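Bradyzoite surface antigen BSR4 (Toxoplasma gondii, PDB 2JKS) is a zinc-binding bradyzoite surface antigen of the SAG1-related (SRS) superfamily, probably displayed on the parasite's surface. Local coordinates at residues Asn64-Lys70 with Ala85-Leu91. Sequence-based numbering, arbitrary orientation.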
ATOM      1  N   ASN A  64       7.027  -8.341 -15.407  1.00 36.55           N
ATOM      2  CA  ASN A  64       7.667  -7.212 -14.761  1.00 36.80           C
ATOM      3  C   ASN A  64       6.940  -5.882 -15.030  1.00 35.72           C
ATOM      4  O   ASN A  64       6.183  -5.765 -15.988  1.00 35.33           O
ATOM      5  CB  ASN A  64       9.134  -7.092 -15.228  1.00 37.37           C
ATOM      6  CG  ASN A  64       9.989  -8.283 -14.817  1.00 39.10           C
ATOM      7  OD1 ASN A  64      10.268  -8.492 -13.632  1.00 43.10           O
ATOM      8  ND2 ASN A  64      10.402  -9.069 -15.795  1.00 38.09           N
ATOM      9  N   VAL A  65       7.157  -4.918 -14.137  1.00 34.66           N
ATOM     10  CA  VAL A  65       6.840  -3.495 -14.381  1.00 34.27           C
ATOM     11  C   VAL A  65       8.114  -2.675 -14.107  1.00 33.89           C
ATOM     12  O   VAL A  65       9.114  -3.238 -13.674  1.00 35.02           O
ATOM     13  CB  VAL A  65       5.617  -2.990 -13.514  1.00 33.54           C
ATOM     14  CG1 VAL A  65       4.345  -3.793 -13.816  1.00 33.38           C
ATOM     15  CG2 VAL A  65       5.941  -3.057 -12.028  1.00 31.40           C
ATOM     16  N   CYS A  66       8.109  -1.382 -14.409  1.00 34.36           N
ATOM     17  CA  CYS A  66       9.228  -0.516 -14.090  1.00 35.28           C
ATOM     18  C   CYS A  66       8.999   0.241 -12.796  1.00 36.05           C
ATOM     19  O   CYS A  66       7.922   0.787 -12.575  1.00 35.03           O
ATOM     20  CB  CYS A  66       9.503   0.476 -15.230  1.00 36.43           C
ATOM     21  SG  CYS A  66       9.682  -0.370 -16.790  1.00 38.48           S
ATOM     22  N   ASP A  67      10.019   0.269 -11.948  1.00 36.19           N
ATOM     23  CA  ASP A  67      10.022   1.125 -10.754  1.00 39.07           C
ATOM     24  C   ASP A  67      10.876   2.366 -11.047  1.00 40.04           C
ATOM     25  O   ASP A  67      12.108   2.279 -11.056  1.00 39.48           O
ATOM     26  CB  ASP A  67      10.639   0.382  -9.561  1.00 38.54           C
ATOM     27  CG  ASP A  67      10.506   1.158  -8.244  1.00 38.22           C
ATOM     28  OD1 ASP A  67      10.169   2.365  -8.245  1.00 36.14           O
ATOM     29  OD2 ASP A  67      10.721   0.534  -7.198  1.00 40.26           O
ATOM     30  N   PRO A  68      10.245   3.535 -11.258  1.00 42.06           N
ATOM     31  CA  PRO A  68      11.151   4.649 -11.560  1.00 44.06           C
ATOM     32  C   PRO A  68      12.090   5.058 -10.413  1.00 46.66           C
ATOM     33  O   PRO A  68      12.995   5.874 -10.627  1.00 47.73           O
ATOM     34  CB  PRO A  68      10.196   5.799 -11.935  1.00 43.94           C
ATOM     35  CG  PRO A  68       8.900   5.145 -12.216  1.00 43.68           C
ATOM     36  CD  PRO A  68       8.837   3.962 -11.288  1.00 41.90           C
ATOM     37  N   LYS A  69      11.895   4.496  -9.223  1.00 48.76           N
ATOM     38  CA  LYS A  69      12.689   4.866  -8.043  1.00 50.57           C
ATOM     39  C   LYS A  69      13.935   4.010  -7.943  1.00 52.31           C
ATOM     40  O   LYS A  69      14.919   4.429  -7.353  1.00 52.25           O
ATOM     41  CB  LYS A  69      11.878   4.711  -6.749  1.00 50.19           C
ATOM     42  CG  LYS A  69      10.648   5.576  -6.671  1.00 51.34           C
ATOM     43  CD  LYS A  69      10.282   5.854  -5.219  1.00 54.85           C
ATOM     44  CE  LYS A  69       8.920   6.523  -5.127  1.00 55.02           C
ATOM     45  NZ  LYS A  69       8.939   7.788  -4.346  1.00 57.24           N
ATOM     46  N   LYS A  70      13.867   2.800  -8.494  1.00 54.58           N
ATOM     47  CA  LYS A  70      14.977   1.864  -8.493  1.00 57.23           C
ATOM     48  C   LYS A  70      15.826   2.068  -9.757  1.00 59.15           C
ATOM     49  O   LYS A  70      15.571   1.466 -10.803  1.00 58.89           O
ATOM     50  CB  LYS A  70      14.438   0.440  -8.385  1.00 57.76           C
ATOM     51  CG  LYS A  70      15.482  -0.642  -8.135  1.00 59.34           C
ATOM     52  CD  LYS A  70      14.882  -1.807  -7.332  1.00 61.64           C
ATOM     53  CE  LYS A  70      15.583  -3.121  -7.667  1.00 62.74           C
ATOM     54  NZ  LYS A  70      17.060  -2.922  -7.751  1.00 63.49           N
ATOM     55  N   ALA A  85      13.181   4.793 -17.271  1.00 51.80           N
ATOM     56  CA  ALA A  85      12.163   4.913 -16.226  1.00 49.91           C
ATOM     57  C   ALA A  85      12.434   3.910 -15.117  1.00 48.47           C
ATOM     58  O   ALA A  85      11.573   3.081 -14.764  1.00 47.70           O
ATOM     59  CB  ALA A  85      10.744   4.727 -16.789  1.00 50.33           C
ATOM     60  N   GLY A  86      13.642   3.996 -14.583  1.00 46.33           N
ATOM     61  CA  GLY A  86      14.075   3.128 -13.527  1.00 45.41           C
ATOM     62  C   GLY A  86      14.355   1.708 -13.972  1.00 44.59           C
ATOM     63  O   GLY A  86      14.942   1.469 -15.031  1.00 43.84           O
ATOM     64  N   THR A  87      13.918   0.762 -13.152  1.00 44.08           N
ATOM     65  CA  THR A  87      14.326  -0.625 -13.326  1.00 43.74           C
ATOM     66  C   THR A  87      13.162  -1.595 -13.226  1.00 42.78           C
ATOM     67  O   THR A  87      12.128  -1.283 -12.618  1.00 41.22           O
ATOM     68  CB  THR A  87      15.427  -0.960 -12.314  1.00 44.24           C
ATOM     69  OG1 THR A  87      16.595  -0.177 -12.645  1.00 46.35           O
ATOM     70  CG2 THR A  87      15.810  -2.447 -12.367  1.00 46.35           C
ATOM     71  N   GLU A  88      13.348  -2.766 -13.843  1.00 41.90           N
ATOM     72  CA  GLU A  88      12.414  -3.896 -13.752  1.00 41.23           C
ATOM     73  C   GLU A  88      12.259  -4.482 -12.352  1.00 41.08           C
ATOM     74  O   GLU A  88      13.234  -4.901 -11.738  1.00 41.56           O
ATOM     75  CB  GLU A  88      12.852  -5.006 -14.680  1.00 40.76           C
ATOM     76  CG  GLU A  88      12.619  -4.693 -16.132  1.00 41.33           C
ATOM     77  CD  GLU A  88      13.033  -5.837 -17.041  1.00 42.31           C
ATOM     78  OE1 GLU A  88      13.581  -6.842 -16.551  1.00 43.53           O
ATOM     79  OE2 GLU A  88      12.820  -5.720 -18.258  1.00 42.75           O
ATOM     80  N   VAL A  89      11.018  -4.525 -11.870  1.00 39.43           N
ATOM     81  CA  VAL A  89      10.666  -5.184 -10.606  1.00 39.08           C
ATOM     82  C   VAL A  89       9.427  -6.048 -10.867  1.00 38.03           C
ATOM     83  O   VAL A  89       8.737  -5.823 -11.847  1.00 37.53           O
ATOM     84  CB  VAL A  89      10.384  -4.129  -9.484  1.00 38.77           C
ATOM     85  CG1 VAL A  89      11.652  -3.304  -9.210  1.00 40.21           C
ATOM     86  CG2 VAL A  89       9.211  -3.169  -9.870  1.00 38.71           C
ATOM     87  N   THR A  90       9.113  -7.008  -9.995  1.00 37.41           N
ATOM     88  CA  THR A  90       7.831  -7.681 -10.129  1.00 37.30           C
ATOM     89  C   THR A  90       6.793  -6.830  -9.363  1.00 37.02           C
ATOM     90  O   THR A  90       7.186  -5.967  -8.535  1.00 37.03           O
ATOM     91  CB  THR A  90       7.884  -9.139  -9.651  1.00 37.30           C
ATOM     92  OG1 THR A  90       8.071  -9.169  -8.232  1.00 37.64           O
ATOM     93  CG2 THR A  90       9.051  -9.872 -10.363  1.00 38.34           C
ATOM     94  N   LEU A  91       5.505  -6.999  -9.669  1.00 36.73           N
ATOM     95  CA  LEU A  91       4.481  -6.207  -8.957  1.00 36.92           C
ATOM     96  C   LEU A  91       4.414  -6.610  -7.498  1.00 37.06           C
ATOM     97  O   LEU A  91       4.324  -5.761  -6.618  1.00 37.42           O
ATOM     98  CB  LEU A  91       3.088  -6.379  -9.562  1.00 37.23           C
ATOM     99  CG  LEU A  91       2.626  -5.313 -10.539  1.00 37.68           C
ATOM    100  CD1 LEU A  91       1.226  -5.698 -10.959  1.00 37.84           C
ATOM    101  CD2 LEU A  91       2.680  -3.894  -9.934  1.00 34.37           C
TER
HETATM  102  O   HOH W   1      11.031  -7.715 -18.617  1.00 39.31           O
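Four backbone hydrogen bonds pair 64-70 antiparallel to 85-91. V65 and V89 form one hydrogen-bonded pair, with V65 N to V89 O and V89 N to V65 O both 2.9 Å; D67 and T87 form the next, through D67 N to T87 O (2.7 Å) and T87 N to D67 O (3.2 Å). Between them C66 and E88 make a non-hydrogen-bonded pair, CA to CA 4.7 Å, with a CA-H...O contact from C66 CA to T87 O (3.3 Å). The axes of segments 65-67 and 85-89 pass 4.4 Å apart, their directions at 129° rather than 180°, a strong twist. The pair joins the ends of strands 53-67 and 83-89 in a mixed sheet of the first SRS domain, and the C66-C77 disulfide ties in strand 76-79.

Past D67 the chain leaves the sheet in a type I turn, D67 to K70, reinforced by an Asx turn (K69 N to D67 OD1, 2.9 Å). G86 lies across from P68, CA to CA 3.8 Å, phi 73°; a CB there would sit 1.8 Å from D67 O, so no side chain fits.

Apolar packing gathers on the face bearing V65 and V89: V65 CG2 lies 3.9 Å from V89 CG2 and 4.0 Å from L91 CD2, with F134 of strand 132-141 against V65 and L91. T90 OG1 caps helix 91-95 by accepting a weak hydrogen bond from D93 N.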